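Local coordinates for protein quinone oxidoreductase (Thermus thermophilus, PDB 1IZ0) that binds NADPH and probably uses it to reduce quinones, as a member of the quinone oxidoreductase family, at residues K2-K7 with L13-L18. Numbering follows the deposited sequence.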
loop_
_atom_site.group_PDB
_atom_site.type_symbol
_atom_site.label_atom_id
_atom_site.label_comp_id
_atom_site.label_asym_id
_atom_site.label_seq_id
_atom_site.Cartn_x
_atom_site.Cartn_y
_atom_site.Cartn_z
ATOM N N LYS A 2 -17.093 1.813 20.900
ATOM C CA LYS A 2 -17.008 3.052 20.153
ATOM C C LYS A 2 -16.552 2.701 18.739
ATOM O O LYS A 2 -15.820 1.731 18.535
ATOM C CB LYS A 2 -16.014 4.009 20.829
ATOM C CG LYS A 2 -14.603 3.448 20.987
ATOM C CD LYS A 2 -13.655 4.423 21.719
ATOM C CE LYS A 2 -12.227 3.866 21.785
ATOM N NZ LYS A 2 -11.264 4.745 22.514
ATOM N N ALA A 3 -16.995 3.475 17.758
ATOM C CA ALA A 3 -16.606 3.213 16.379
ATOM C C ALA A 3 -16.961 4.382 15.488
ATOM O O ALA A 3 -17.869 5.154 15.796
ATOM C CB ALA A 3 -17.299 1.953 15.869
ATOM N N TRP A 4 -16.236 4.510 14.381
ATOM C CA TRP A 4 -16.503 5.571 13.426
ATOM C C TRP A 4 -17.354 4.996 12.308
ATOM O O TRP A 4 -17.040 3.943 11.743
ATOM C CB TRP A 4 -15.203 6.145 12.856
ATOM C CG TRP A 4 -14.457 7.005 13.832
ATOM C CD1 TRP A 4 -13.376 6.649 14.587
ATOM C CD2 TRP A 4 -14.740 8.372 14.159
ATOM N NE1 TRP A 4 -12.965 7.711 15.361
ATOM C CE2 TRP A 4 -13.784 8.781 15.118
ATOM C CE3 TRP A 4 -15.711 9.292 13.733
ATOM C CZ2 TRP A 4 -13.767 10.073 15.659
ATOM C CZ3 TRP A 4 -15.693 10.581 14.274
ATOM C CH2 TRP A 4 -14.724 10.957 15.227
ATOM N N VAL A 5 -18.446 5.681 12.002
ATOM C CA VAL A 5 -19.344 5.225 10.959
ATOM C C VAL A 5 -19.582 6.317 9.935
ATOM O O VAL A 5 -19.732 7.489 10.283
ATOM C CB VAL A 5 -20.700 4.791 11.550
ATOM C CG1 VAL A 5 -21.607 4.262 10.443
ATOM C CG2 VAL A 5 -20.480 3.718 12.604
ATOM N N LEU A 6 -19.601 5.918 8.671
ATOM C CA LEU A 6 -19.840 6.837 7.566
ATOM C C LEU A 6 -21.262 6.526 7.100
ATOM O O LEU A 6 -21.519 5.457 6.547
ATOM C CB LEU A 6 -18.816 6.572 6.455
ATOM C CG LEU A 6 -18.618 7.502 5.243
ATOM C CD1 LEU A 6 -19.540 7.097 4.131
ATOM C CD2 LEU A 6 -18.818 8.952 5.642
ATOM N N LYS A 7 -22.190 7.444 7.351
ATOM C CA LYS A 7 -23.583 7.237 6.966
ATOM C C LYS A 7 -23.923 7.694 5.552
ATOM O O LYS A 7 -24.933 7.276 4.984
ATOM C CB LYS A 7 -24.505 7.917 7.984
ATOM C CG LYS A 7 -24.448 7.242 9.350
ATOM C CD LYS A 7 -25.316 7.933 10.386
ATOM C CE LYS A 7 -25.249 7.191 11.716
ATOM N NZ LYS A 7 -26.023 7.891 12.781
ATOM N N LEU A 13 -17.704 11.653 9.164
ATOM C CA LEU A 13 -17.656 10.430 9.963
ATOM C C LEU A 13 -18.361 10.729 11.276
ATOM O O LEU A 13 -18.448 11.887 11.677
ATOM C CB LEU A 13 -16.205 10.048 10.266
ATOM C CG LEU A 13 -15.308 9.653 9.090
ATOM C CD1 LEU A 13 -13.877 9.504 9.581
ATOM C CD2 LEU A 13 -15.805 8.352 8.478
ATOM N N GLU A 14 -18.858 9.700 11.954
ATOM C CA GLU A 14 -19.508 9.934 13.236
ATOM C C GLU A 14 -19.047 8.941 14.298
ATOM O O GLU A 14 -19.034 7.732 14.069
ATOM C CB GLU A 14 -21.035 9.862 13.106
ATOM C CG GLU A 14 -21.745 10.224 14.409
ATOM C CD GLU A 14 -23.239 9.958 14.378
ATOM O OE1 GLU A 14 -23.893 10.137 15.431
ATOM O OE2 GLU A 14 -23.760 9.573 13.308
ATOM N N LEU A 15 -18.659 9.464 15.455
ATOM C CA LEU A 15 -18.221 8.634 16.567
ATOM C C LEU A 15 -19.507 8.116 17.209
ATOM O O LEU A 15 -20.312 8.891 17.725
ATOM C CB LEU A 15 -17.411 9.472 17.557
ATOM C CG LEU A 15 -16.712 8.779 18.734
ATOM C CD1 LEU A 15 -17.740 8.337 19.765
ATOM C CD2 LEU A 15 -15.907 7.597 18.222
ATOM N N VAL A 16 -19.696 6.802 17.166
ATOM C CA VAL A 16 -20.902 6.188 17.696
ATOM C C VAL A 16 -20.645 4.965 18.569
ATOM O O VAL A 16 -19.553 4.397 18.569
ATOM C CB VAL A 16 -21.829 5.773 16.520
ATOM C CG1 VAL A 16 -22.952 4.879 17.005
ATOM C CG2 VAL A 16 -22.406 7.015 15.858
ATOM N N ASP A 17 -21.667 4.578 19.328
ATOM C CA ASP A 17 -21.599 3.400 20.177
ATOM C C ASP A 17 -22.297 2.300 19.394
ATOM O O ASP A 17 -23.399 2.505 18.899
ATOM C CB ASP A 17 -22.346 3.631 21.487
ATOM C CG ASP A 17 -21.603 4.551 22.422
ATOM O OD1 ASP A 17 -20.494 4.178 22.864
ATOM O OD2 ASP A 17 -22.124 5.649 22.716
ATOM N N LEU A 18 -21.654 1.147 19.265
ATOM C CA LEU A 18 -22.246 0.030 18.541
ATOM C C LEU A 18 -22.150 -1.239 19.366
ATOM O O LEU A 18 -21.371 -1.314 20.313
ATOM C CB LEU A 18 -21.534 -0.193 17.201
ATOM C CG LEU A 18 -21.693 0.893 16.132
ATOM C CD1 LEU A 18 -20.967 0.446 14.859
ATOM C CD2 LEU A 18 -23.185 1.141 15.850
#
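Ala-3 and Val-5 pair with Val-16 and Glu-14 as the two hydrogen-bonded pairs of an antiparallel ribbon, the strand directions 146° apart. Val-16 N to Ala-3 O, at 2.8 Å, is nearly straight (171° at the hydrogen), whereas the return bond from Ala-3 N to Val-16 O is more bent. Trp-4 faces Leu-15 in the non-hydrogen-bonded pair between them, where Trp-4 CA also approaches Glu-14 O. With CG anti to its carbonyl carbon (chi1 -73°), the indole lies across the neighbouring strand: Leu-15 CB makes a CH-pi contact over the face of the six-membered ring of Trp-4, 3.9 Å from its centroid, and Leu-13 CB comes obliquely within 3.6 Å of Trp-4 CE3. The broad ring suits this place, bridging two leucines while its NE1 bonds to Phe-279 O. Replacing it by an alanine would probably open a gap beside Leu-13 and Leu-15 and leave that carbonyl without its indole donor. On the face of Ala-3 and Val-5, Leu-18 CD1 reaches Val-5 CG2 at 4.0 Å and also touches the small Ala-3 CB. Lys-7 and Glu-14, both extended beyond CG, meet in a salt bridge, Lys-7 NZ to Glu-14 OE2 at 2.9 Å, on the syn side of the carboxylate. Together the strands form an N-terminal beta hairpin, a two-stranded sheet packed through Trp-4 and Leu-13 against helix 282-288, away from the NADPH site.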